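Local coordinates for putative lipoprotein (Clostridium perfringens ATCC 13124, PDB 4R7R) that is of unknown function but, as a putative lipoprotein with an alpha-beta fold, is probably attached to the cell surface through a lipid, at residues D48-S52 and I110-L116. Numbering follows the deposited sequence.
Sequences DLLKS and IPNSFKL
Leu49 and Phe114 bring the backbones closest, their CA atoms 5.5 Å apart, where helix 45-52 passes the short 3-10 turn 112-114 that leads into helix 116-125. No hydrogen bond joins the two segments; the contact is made by packing. Phe114 turns its ring onto the helix, and the CB of Asp48 sits over one face in a CH-pi contact, 3.7 Å from the ring centroid and displaced toward the CE1 side. With CG of Asp48 anti to its carbonyl carbon (chi1 -70°), the carboxylate extends past that rim, its plane turned 43° from the ring; its OD2 forms a salt bridge with Arg44. One helical turn on, Ser52 meets the same ring obliquely, OG lying 3.8 Å from Phe114 CD2, while its CB rests 3.9 Å from Pro111 CD. The hydroxyl is turned back on its own helix and donates to Leu49 O at 2.7 Å, an acceptor that also receives Ser52 N from the same face of its carbonyl plane. Leu49 works on the buried side, and its two methyls diverge: CD1 packs against Ile110 CD1 at 3.4 Å, whereas CD2 reaches Leu116 CD1 at 3.6 Å, the two leucine side chains crossing at about a right angle. Beyond them, Leu116 continues onto Ile83 and Ile85 of strand 80-85, and Ile110 onto Leu53 and Asn57. The arrangement is plain helix-to-loop packing in an alpha-beta fold, joining helix 45-52 to the connection between strand 103-106 and the C-terminal helix beside the antiparallel sheet.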
loop_
_atom_site.group_PDB
_atom_site.type_symbol
_atom_site.label_atom_id
_atom_site.label_comp_id
_atom_site.label_asym_id
_atom_site.label_seq_id
_atom_site.Cartn_x
_atom_site.Cartn_y
_atom_site.Cartn_z
ATOM N N ASP A 48 8.612 6.178 -3.531
ATOM C CA ASP A 48 9.866 5.478 -3.309
ATOM C C ASP A 48 9.607 3.976 -3.341
ATOM O O ASP A 48 10.407 3.198 -3.877
ATOM C CB ASP A 48 10.499 5.895 -1.974
ATOM C CG ASP A 48 11.038 7.334 -1.988
ATOM O OD1 ASP A 48 11.219 7.912 -3.090
ATOM O OD2 ASP A 48 11.305 7.886 -0.887
ATOM N N LEU A 49 8.466 3.585 -2.778
ATOM C CA LEU A 49 8.070 2.188 -2.741
ATOM C C LEU A 49 7.809 1.672 -4.154
ATOM O O LEU A 49 8.352 0.643 -4.546
ATOM C CB LEU A 49 6.830 2.009 -1.873
ATOM C CG LEU A 49 6.225 0.596 -1.851
ATOM C CD1 LEU A 49 7.244 -0.418 -1.376
ATOM C CD2 LEU A 49 4.991 0.551 -0.971
ATOM N N LEU A 50 6.991 2.403 -4.911
ATOM C CA LEU A 50 6.572 1.973 -6.240
ATOM C C LEU A 50 7.769 1.886 -7.186
ATOM O O LEU A 50 7.846 0.985 -8.025
ATOM C CB LEU A 50 5.508 2.925 -6.817
ATOM C CG LEU A 50 4.155 3.034 -6.090
ATOM C CD1 LEU A 50 3.164 3.859 -6.899
ATOM C CD2 LEU A 50 3.554 1.666 -5.746
ATOM N N LYS A 51 8.703 2.821 -7.048
ATOM C CA LYS A 51 9.872 2.846 -7.919
ATOM C C LYS A 51 10.809 1.686 -7.588
ATOM O O LYS A 51 11.608 1.265 -8.424
ATOM C CB LYS A 51 10.616 4.180 -7.797
ATOM C CG LYS A 51 9.938 5.353 -8.504
ATOM C CD LYS A 51 10.554 6.688 -8.071
ATOM C CE LYS A 51 10.482 7.760 -9.167
ATOM N NZ LYS A 51 9.097 8.212 -9.481
ATOM N N SER A 52 10.701 1.170 -6.367
ATOM C CA SER A 52 11.597 0.113 -5.913
ATOM C C SER A 52 11.043 -1.288 -6.244
ATOM O O SER A 52 11.772 -2.285 -6.184
ATOM C CB SER A 52 11.855 0.245 -4.409
ATOM O OG SER A 52 10.754 -0.253 -3.654
ATOM N N ILE A 110 12.459 -5.537 -0.830
ATOM C CA ILE A 110 12.569 -4.105 -1.112
ATOM C C ILE A 110 13.399 -3.415 -0.039
ATOM O O ILE A 110 13.566 -3.956 1.052
ATOM C CB ILE A 110 11.191 -3.422 -1.221
ATOM C CG1 ILE A 110 10.556 -3.300 0.147
ATOM C CG2 ILE A 110 10.293 -4.141 -2.244
ATOM C CD1 ILE A 110 9.688 -2.113 0.242
ATOM N N PRO A 111 13.945 -2.229 -0.347
ATOM C CA PRO A 111 14.796 -1.573 0.657
ATOM C C PRO A 111 14.079 -1.351 2.001
ATOM O O PRO A 111 12.864 -1.068 2.028
ATOM C CB PRO A 111 15.155 -0.241 -0.006
ATOM C CG PRO A 111 15.054 -0.527 -1.501
ATOM C CD PRO A 111 13.928 -1.507 -1.636
ATOM N N ASN A 112 14.830 -1.487 3.100
ATOM C CA ASN A 112 14.259 -1.423 4.442
ATOM C C ASN A 112 13.470 -0.140 4.703
ATOM O O ASN A 112 12.446 -0.163 5.396
ATOM C CB ASN A 112 15.362 -1.567 5.501
ATOM C CG ASN A 112 16.002 -2.947 5.492
ATOM O OD1 ASN A 112 15.309 -3.967 5.412
ATOM N ND2 ASN A 112 17.330 -2.988 5.565
ATOM N N SER A 113 13.951 0.971 4.159
ATOM C CA SER A 113 13.300 2.265 4.339
ATOM C C SER A 113 11.837 2.285 3.888
ATOM O O SER A 113 11.015 2.977 4.491
ATOM C CB SER A 113 14.067 3.346 3.579
ATOM O OG SER A 113 15.220 3.693 4.294
ATOM N N PHE A 114 11.528 1.526 2.840
ATOM C CA PHE A 114 10.195 1.537 2.251
ATOM C C PHE A 114 9.297 0.384 2.729
ATOM O O PHE A 114 8.234 0.171 2.163
ATOM C CB PHE A 114 10.295 1.505 0.717
ATOM C CG PHE A 114 11.380 2.395 0.153
ATOM C CD1 PHE A 114 11.655 3.637 0.724
ATOM C CD2 PHE A 114 12.146 1.976 -0.933
ATOM C CE1 PHE A 114 12.678 4.450 0.209
ATOM C CE2 PHE A 114 13.166 2.779 -1.448
ATOM C CZ PHE A 114 13.430 4.019 -0.878
ATOM N N LYS A 115 9.703 -0.366 3.751
ATOM C CA LYS A 115 8.796 -1.380 4.320
ATOM C C LYS A 115 7.596 -0.679 4.978
ATOM O O LYS A 115 7.776 0.266 5.738
ATOM C CB LYS A 115 9.506 -2.263 5.351
ATOM C CG LYS A 115 10.682 -3.071 4.830
ATOM C CD LYS A 115 10.235 -4.256 3.986
ATOM C CE LYS A 115 11.349 -5.304 3.893
ATOM N NZ LYS A 115 11.427 -6.222 5.075
ATOM N N LEU A 116 6.381 -1.147 4.711
ATOM C CA LEU A 116 5.189 -0.412 5.121
ATOM C C LEU A 116 4.722 -0.645 6.561
ATOM O O LEU A 116 4.253 0.297 7.204
ATOM C CB LEU A 116 4.040 -0.715 4.164
ATOM C CG LEU A 116 4.252 -0.060 2.797
ATOM C CD1 LEU A 116 3.005 -0.198 1.907
ATOM C CD2 LEU A 116 4.682 1.399 2.948
#